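Local coordinates for type IV secretion system protein VirB11 (Brucella suis, PDB 2GZA), which hydrolyses ATP as the hexameric VirB11 ATPase of a type IV secretion system, a virulence machine that may help the bacterium set up its replication niche in the host, at the interface of chains A and B. Residues are numbered along the deposited sequence; one frame, centred on the assembly and turned at random. Chains: chain A/B, Type IV secretion system protein VirB11.

Contact 1: the interface of chains A and B. Residues chain A 137, 140-142; chain B 336, 339-341.
A:His140 and B:Thr336 meet tip to tip: methyl CG2 of the threonine stands over the centre of the imidazole face, 3.4 Å from the ring centroid, in a CH-pi contact. CG2 lies anti to its own backbone N, which leaves OG1 beside that N and the methyl turned to the ring. B:His339 crosses A:His140 at about a right angle, the two imidazoles edge-to-face with planes 73° apart; its CD2 comes within 3.6 Å of CB of A:His140. On the other flank the phenyl ring of A:Phe137 presents one face to the B:His339–B:Ile340 peptide, with B:Ile340 N above the ring centre. The isoleucine side chain crosses this ring at nearly a right angle and touches it with CG1, 3.4 Å from CE2. Further along, A:Val141 and B:Ile340 run side by side, pointing the same way, CG2 against CG2. Backbone bonds hold the segments in register: B:Ile340 N donates to A:Phe137 O at 3.3 Å, nearly straight (173° at H), and A:Arg142 N donates to B:Ser341 O at 3.0 Å. A water joins A:Phe137 O, A:His140 N and B:Ile340 O, so A:Phe137 O meets both the amide and the water. The side chain of A:Arg142 is modelled incompletely. Chain A contributes the loop after helix 129-134, extended at A:Val141 and A:Arg142, laid along the start of strand 339-345 of chain B and the turn leading into it.

Contact 2: the interface of chains A and B. Residues chain A 271, 274-276; chain B 285-287, 295, 298.
A:Ala274 CB packs on the aliphatic stem of B:Arg295, 3.6 Å from CG, and A:Ser275 CA rests against CD of the same arginine. Beside them B:Leu298 meets A:Asn271 tip to tip, methyl CD2 lying 3.4 Å from the amide oxygen OD1. The arginine bends at chi3 (77°), which swings its guanidinium across the asparagine; NE donates to A:Asn271 OD1 at 3.0 Å, approaching from above the amide plane rather than along a lone pair. A:Ser275 OG sits over the centre of the guanidinium face, so its 3.0 Å separation from B:Arg295 NE is poorly directed for an N-H bond. That hydroxyl instead donates to A:Asn271 O, at 2.6 Å. B:Arg295 is steadied within its own chain, where NH1 donates to B:His285 O on a lone pair of that carbonyl. At the rim B:Gly287 N donates to A:Ala274 O, 2.8 Å away, at the C-terminal end of helix 265-274. The carbonyls at this helix end may favour the positive guanidinium nearby. B:His285 and B:Ala286 belong to the His-box region of secretion ATPases. The site ties a helix end of one ATPase subunit to the His-box loop and helix 289-300 of its neighbour, supporting the hexamer.

Contact 3: the interface of chains A and B. Residues chain A 123-125, 127, 132; chain B 187, 190-191, 193-194.
A:Tyr132 and A:Thr125 press on helix 188-196 of chain B, which begins within the last residues of the P-loop (Walker A motif, GETGSGKT) of this GSP E family ATPase; B:Gly187 lies in that loop, with little surface hidden. Apolar contact centres on the tyrosine ring. B:Ala194 CB sits at its edge, in plane, 3.6 Å from CE1, and B:Leu191 CD1 also approaches CE1. Chain A backs its own contact residues: CD of A:Arg127 lies over the rim of one tyrosine face, and methyl CG2 of A:Thr125 lies over the A:Arg127 guanidinium. A:Thr125 and B:Thr190 cross obliquely, CB against CG2 at 3.8 Å; B:Thr190 CG2, anti to its backbone N, also lies close to the phenol oxygen of A:Tyr132. Among direct polar pairs, A:Tyr132 OH comes within 3.1 Å of B:Leu191 N, a close approach beside the first turn of the helix in which the N-H points elsewhere. That amide is directed at B:Gly187 O, 3.1 Å from B:Leu191 N, as in a helix. The amine NZ of B:Lys193, its chain bent at chi3 (-76°), turns to the backbone carbonyls A:Ser123 O and A:Phe124 O, but both hydrogen bonds are weak. Through water, A:Arg127 N and A:Arg127 O are joined to B:Thr190 O, the last 2.7 Å from the water.

Contact 4: the interface of chains A and B. Residues chain A 129-130, 133; chain B 165, 169, 198.
A:Leu129, A:Glu130 and A:Ala133, all with helical backbone torsions in helix 129-134, face B:Met165 and B:Arg169 of helix 164-173. The thioether of B:Met165 lies against the short helix: SD is 3.6 Å from the backbone oxygen of A:Leu129 and 3.9 Å from A:Ala133 CB, while CG packs on A:Leu129 CB. A turn at chi3 (72°) bends the end methyl CE toward the A:Glu130 carboxylate. A:Leu129 reaches past the methionine with CD1, touching CG of B:Glu198, 3.8 Å away, and the stem of B:Arg169 at CB; the leucine passes the glutamate at a slant. A:Glu130, folded at chi2 (83°), crosses B:Arg169 at about a right angle and forms a salt bridge with it. NH2 donates to OE2 at 2.9 Å on the syn side, with OE1 as a second, weak acceptor; the carboxylate and guanidinium planes are 32° apart. At the other end of the guanidinium NE donates to B:Glu198 OE2, at 2.8 Å and from above that carboxylate plane, so one arginine bridges carboxylates of both chains. Its charge would be expected to ease the repulsion between A:Glu130 and B:Glu198. A water links B:Glu198 OE1 to A:Leu129 N, which it reaches at 2.7 Å. A:Leu129 N begins helix 129-134. In the fold this short helix lies against helix 164-173 of chain B and the loop after helix 188-196.

Contact 1: the interface of chains A and B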
# COMPACT_ATOMS: atom_id res chain seq x y z
N PHE A 137 -18.50 29.67 33.52
CA PHE A 137 -17.88 28.71 32.63
C PHE A 137 -18.76 28.34 31.42
O PHE A 137 -18.25 27.86 30.39
CB PHE A 137 -17.54 27.45 33.42
CG PHE A 137 -16.51 26.59 32.78
CD1 PHE A 137 -15.19 27.03 32.68
CD2 PHE A 137 -16.85 25.33 32.28
CE1 PHE A 137 -14.22 26.22 32.09
CE2 PHE A 137 -15.90 24.52 31.69
CZ PHE A 137 -14.58 24.96 31.59
N HIS A 140 -20.06 31.58 27.67
CA HIS A 140 -19.38 32.03 26.47
C HIS A 140 -19.37 31.02 25.34
O HIS A 140 -18.51 31.08 24.46
CB HIS A 140 -17.94 32.44 26.80
CG HIS A 140 -17.83 33.32 28.00
ND1 HIS A 140 -18.05 34.68 27.94
CD2 HIS A 140 -17.57 33.03 29.29
CE1 HIS A 140 -17.92 35.19 29.15
NE2 HIS A 140 -17.62 34.22 29.99
N VAL A 141 -20.33 30.10 25.35
CA VAL A 141 -20.44 29.12 24.27
C VAL A 141 -20.94 29.78 22.98
O VAL A 141 -22.03 30.35 22.93
CB VAL A 141 -21.34 27.91 24.63
CG1 VAL A 141 -21.45 26.95 23.45
CG2 VAL A 141 -20.79 27.19 25.85
N ARG A 142 -20.10 29.73 21.95
CA ARG A 142 -20.49 30.13 20.61
C ARG A 142 -21.53 29.13 20.08
O ARG A 142 -21.24 27.94 19.96
CB ARG A 142 -19.28 30.18 19.67
N THR B 336 -11.48 36.77 28.24
CA THR B 336 -12.65 36.03 28.69
C THR B 336 -12.31 35.07 29.82
O THR B 336 -13.13 34.82 30.70
CB THR B 336 -13.28 35.23 27.51
OG1 THR B 336 -13.54 36.11 26.42
CG2 THR B 336 -14.58 34.56 27.92
N HIS B 339 -13.26 29.07 29.74
CA HIS B 339 -14.65 28.83 29.34
C HIS B 339 -14.76 27.70 28.31
O HIS B 339 -13.77 27.30 27.70
CB HIS B 339 -15.25 30.09 28.75
CG HIS B 339 -14.69 30.43 27.40
ND1 HIS B 339 -13.46 31.03 27.24
CD2 HIS B 339 -15.19 30.24 26.16
CE1 HIS B 339 -13.23 31.20 25.96
NE2 HIS B 339 -14.26 30.73 25.28
N ILE B 340 -15.98 27.20 28.14
CA ILE B 340 -16.31 26.27 27.06
C ILE B 340 -16.65 27.07 25.81
O ILE B 340 -17.50 27.96 25.86
CB ILE B 340 -17.48 25.33 27.47
CG1 ILE B 340 -17.02 24.34 28.54
CG2 ILE B 340 -18.05 24.59 26.26
CD1 ILE B 340 -18.12 23.53 29.20
N SER B 341 -16.00 26.77 24.69
CA SER B 341 -16.24 27.50 23.45
C SER B 341 -17.31 26.84 22.59
O SER B 341 -18.11 27.52 21.97
CB SER B 341 -14.94 27.69 22.66
OG SER B 341 -14.58 26.51 21.99
O HOH W 1 -18.85 29.08 28.00

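Contact 2: the interface of chains A and B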
# COMPACT_ATOMS: atom_id res chain seq x y z
N ASN A 271 -0.36 18.38 12.92
CA ASN A 271 -0.79 17.70 14.12
C ASN A 271 -0.61 18.55 15.38
O ASN A 271 -1.47 18.57 16.25
CB ASN A 271 0.00 16.41 14.25
CG ASN A 271 -0.81 15.28 14.84
OD1 ASN A 271 -1.99 15.43 15.14
ND2 ASN A 271 -0.18 14.15 15.00
N ALA A 274 -3.11 21.49 15.05
CA ALA A 274 -4.41 20.93 15.37
C ALA A 274 -4.57 20.68 16.88
O ALA A 274 -5.67 20.72 17.39
CB ALA A 274 -4.63 19.64 14.57
N SER A 275 -3.45 20.46 17.57
CA SER A 275 -3.45 20.18 19.03
C SER A 275 -3.77 21.41 19.86
O SER A 275 -4.00 21.31 21.07
CB SER A 275 -2.08 19.67 19.49
OG SER A 275 -1.72 18.49 18.81
N GLY A 276 -3.77 22.56 19.22
CA GLY A 276 -4.11 23.80 19.89
C GLY A 276 -2.96 24.77 19.95
O GLY A 276 -3.16 25.91 20.36
N HIS B 285 -5.97 16.69 23.31
CA HIS B 285 -5.48 18.00 22.93
C HIS B 285 -5.97 18.31 21.52
O HIS B 285 -5.63 17.59 20.58
CB HIS B 285 -3.95 18.05 22.96
CG HIS B 285 -3.37 17.74 24.29
ND1 HIS B 285 -3.29 18.67 25.31
CD2 HIS B 285 -2.83 16.60 24.78
CE1 HIS B 285 -2.73 18.11 26.37
NE2 HIS B 285 -2.44 16.86 26.07
N ALA B 286 -6.76 19.37 21.39
CA ALA B 286 -7.26 19.82 20.08
C ALA B 286 -7.67 21.28 20.13
O ALA B 286 -8.08 21.78 21.18
CB ALA B 286 -8.41 18.97 19.61
N GLY B 287 -7.57 21.96 18.99
CA GLY B 287 -7.87 23.39 18.88
C GLY B 287 -9.32 23.72 18.64
O GLY B 287 -9.69 24.89 18.59
N ARG B 295 -7.80 15.06 14.83
CA ARG B 295 -6.64 14.49 15.52
C ARG B 295 -6.84 13.05 15.95
O ARG B 295 -5.89 12.27 15.94
CB ARG B 295 -6.20 15.35 16.71
CG ARG B 295 -5.45 16.59 16.29
CD ARG B 295 -4.60 17.13 17.41
NE ARG B 295 -3.38 16.36 17.61
CZ ARG B 295 -3.04 15.76 18.74
NH1 ARG B 295 -3.81 15.84 19.82
NH2 ARG B 295 -1.91 15.09 18.80
N LEU B 298 -5.96 10.76 13.11
CA LEU B 298 -4.52 10.64 12.97
C LEU B 298 -3.95 9.66 13.97
O LEU B 298 -3.01 8.93 13.67
CB LEU B 298 -3.86 12.01 13.14
CG LEU B 298 -3.70 12.95 11.94
CD1 LEU B 298 -4.69 12.70 10.82
CD2 LEU B 298 -3.74 14.40 12.41

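Contact 3: the interface of chains A and B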
# COMPACT_ATOMS: atom_id res chain seq x y z
N SER A 123 -2.15 18.08 37.97
CA SER A 123 -3.29 18.95 38.20
C SER A 123 -4.19 18.39 39.30
O SER A 123 -4.64 17.24 39.22
CB SER A 123 -4.07 19.11 36.89
OG SER A 123 -5.30 19.77 37.09
N PHE A 124 -4.44 19.21 40.33
CA PHE A 124 -5.20 18.79 41.50
C PHE A 124 -6.57 19.46 41.63
O PHE A 124 -7.42 18.99 42.39
CB PHE A 124 -4.41 19.06 42.78
CG PHE A 124 -3.09 18.37 42.82
CD1 PHE A 124 -1.93 19.09 43.06
CD2 PHE A 124 -3.00 17.00 42.62
CE1 PHE A 124 -0.70 18.46 43.11
CE2 PHE A 124 -1.77 16.35 42.66
CZ PHE A 124 -0.62 17.08 42.91
N THR A 125 -6.77 20.54 40.90
CA THR A 125 -7.99 21.34 40.97
C THR A 125 -9.25 20.48 40.94
O THR A 125 -9.42 19.65 40.05
CB THR A 125 -8.07 22.35 39.81
OG1 THR A 125 -6.79 22.93 39.59
CG2 THR A 125 -9.08 23.45 40.11
N ARG A 127 -13.40 21.01 41.03
CA ARG A 127 -14.60 21.83 40.95
C ARG A 127 -15.75 20.92 40.57
O ARG A 127 -15.57 19.97 39.81
CB ARG A 127 -14.48 22.89 39.86
CG ARG A 127 -13.21 23.73 39.83
CD ARG A 127 -13.46 25.03 39.05
NE ARG A 127 -12.26 25.54 38.38
CZ ARG A 127 -11.35 26.32 38.96
NH1 ARG A 127 -11.48 26.68 40.23
NH2 ARG A 127 -10.30 26.74 38.28
N TYR A 132 -18.21 25.48 38.49
CA TYR A 132 -17.94 25.97 37.14
C TYR A 132 -18.97 27.00 36.70
O TYR A 132 -18.62 28.02 36.14
CB TYR A 132 -17.93 24.82 36.13
CG TYR A 132 -16.59 24.18 35.88
CD1 TYR A 132 -16.40 22.82 36.10
CD2 TYR A 132 -15.50 24.92 35.42
CE1 TYR A 132 -15.17 22.21 35.85
CE2 TYR A 132 -14.27 24.32 35.17
CZ TYR A 132 -14.12 22.97 35.40
OH TYR A 132 -12.91 22.36 35.17
N GLY B 187 -7.31 23.09 31.20
CA GLY B 187 -8.13 22.56 32.28
C GLY B 187 -9.03 21.39 31.91
O GLY B 187 -10.07 21.21 32.54
N THR B 190 -9.46 18.81 34.77
CA THR B 190 -10.34 19.32 35.81
C THR B 190 -11.80 19.16 35.42
O THR B 190 -12.61 18.70 36.23
CB THR B 190 -10.03 20.79 36.14
OG1 THR B 190 -8.62 20.95 36.32
CG2 THR B 190 -10.74 21.22 37.41
N LEU B 191 -12.14 19.52 34.18
CA LEU B 191 -13.49 19.34 33.68
C LEU B 191 -13.86 17.86 33.65
O LEU B 191 -14.97 17.48 34.03
CB LEU B 191 -13.68 19.98 32.30
CG LEU B 191 -15.07 19.89 31.65
CD1 LEU B 191 -16.17 20.45 32.55
CD2 LEU B 191 -15.11 20.57 30.29
N LYS B 193 -12.72 15.56 35.54
CA LYS B 193 -12.99 15.24 36.95
C LYS B 193 -14.35 15.75 37.42
O LYS B 193 -15.03 15.06 38.19
CB LYS B 193 -11.89 15.77 37.86
CG LYS B 193 -10.60 14.97 37.78
CD LYS B 193 -9.75 15.14 39.04
CE LYS B 193 -9.03 16.48 39.07
NZ LYS B 193 -7.90 16.49 40.03
N ALA B 194 -14.75 16.94 36.98
CA ALA B 194 -16.08 17.47 37.30
C ALA B 194 -17.17 16.59 36.71
O ALA B 194 -18.17 16.32 37.36
CB ALA B 194 -16.24 18.90 36.82
O HOH W 2 -12.79 19.02 38.90

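Contact 4: the interface of chains A and B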
# COMPACT_ATOMS: atom_id res chain seq x y z
N LEU A 129 -19.63 20.79 38.67
CA LEU A 129 -20.25 21.52 37.57
C LEU A 129 -20.93 22.79 38.09
O LEU A 129 -20.96 23.80 37.39
CB LEU A 129 -21.27 20.68 36.81
CG LEU A 129 -20.84 19.58 35.82
CD1 LEU A 129 -22.09 18.90 35.28
CD2 LEU A 129 -20.00 20.12 34.69
N GLU A 130 -21.47 22.74 39.31
CA GLU A 130 -22.00 23.94 39.95
C GLU A 130 -20.95 25.03 40.20
O GLU A 130 -21.22 26.20 39.96
CB GLU A 130 -22.76 23.61 41.24
CG GLU A 130 -24.23 23.31 41.01
CD GLU A 130 -24.49 21.88 40.58
OE1 GLU A 130 -23.54 21.08 40.56
OE2 GLU A 130 -25.66 21.55 40.27
N ALA A 133 -20.24 26.71 36.96
CA ALA A 133 -21.34 27.60 36.59
C ALA A 133 -21.16 29.00 37.18
O ALA A 133 -21.28 29.99 36.45
CB ALA A 133 -22.67 27.01 37.02
N MET B 165 -24.68 23.25 31.24
CA MET B 165 -24.42 22.55 32.48
C MET B 165 -25.33 21.32 32.63
O MET B 165 -24.83 20.23 32.89
CB MET B 165 -24.55 23.46 33.70
CG MET B 165 -24.03 22.80 34.99
SD MET B 165 -24.47 23.64 36.52
CE MET B 165 -26.21 23.28 36.64
N ARG B 169 -24.33 17.22 32.55
CA ARG B 169 -24.80 16.34 33.62
C ARG B 169 -25.66 15.21 33.06
O ARG B 169 -25.44 14.05 33.40
CB ARG B 169 -25.56 17.12 34.70
CG ARG B 169 -26.27 16.21 35.69
CD ARG B 169 -26.95 16.96 36.81
NE ARG B 169 -25.98 17.49 37.77
CZ ARG B 169 -25.84 18.77 38.08
NH1 ARG B 169 -26.61 19.70 37.53
NH2 ARG B 169 -24.93 19.12 38.97
N GLU B 198 -20.45 13.25 38.24
CA GLU B 198 -21.85 13.06 37.83
C GLU B 198 -22.20 11.59 37.57
O GLU B 198 -23.36 11.24 37.37
CB GLU B 198 -22.18 13.92 36.61
CG GLU B 198 -21.94 15.44 36.78
CD GLU B 198 -22.69 16.07 37.96
OE1 GLU B 198 -22.09 16.91 38.65
OE2 GLU B 198 -23.87 15.73 38.20
O HOH W 3 -19.57 18.07 39.07

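Contacts 1, 3 and 4 all use one stretch of chain A, residues 123 to 142, whose helix 129-134 serves both contact 3 and contact 4. Their C-alpha centres lie about 12 Å apart (contacts 3 and 4), 14 Å (contacts 1 and 4) and 16 Å (contacts 1 and 3). Contact 2 stands about 19 Å from contact 1, 21 Å from contact 3 and 26 Å from contact 4, and joins other elements of the two chains. Residues 123 to 142 of one subunit thus lie along the P-loop helix and neighbouring elements of the next, which is consistent with the domain swap named for this hexamer.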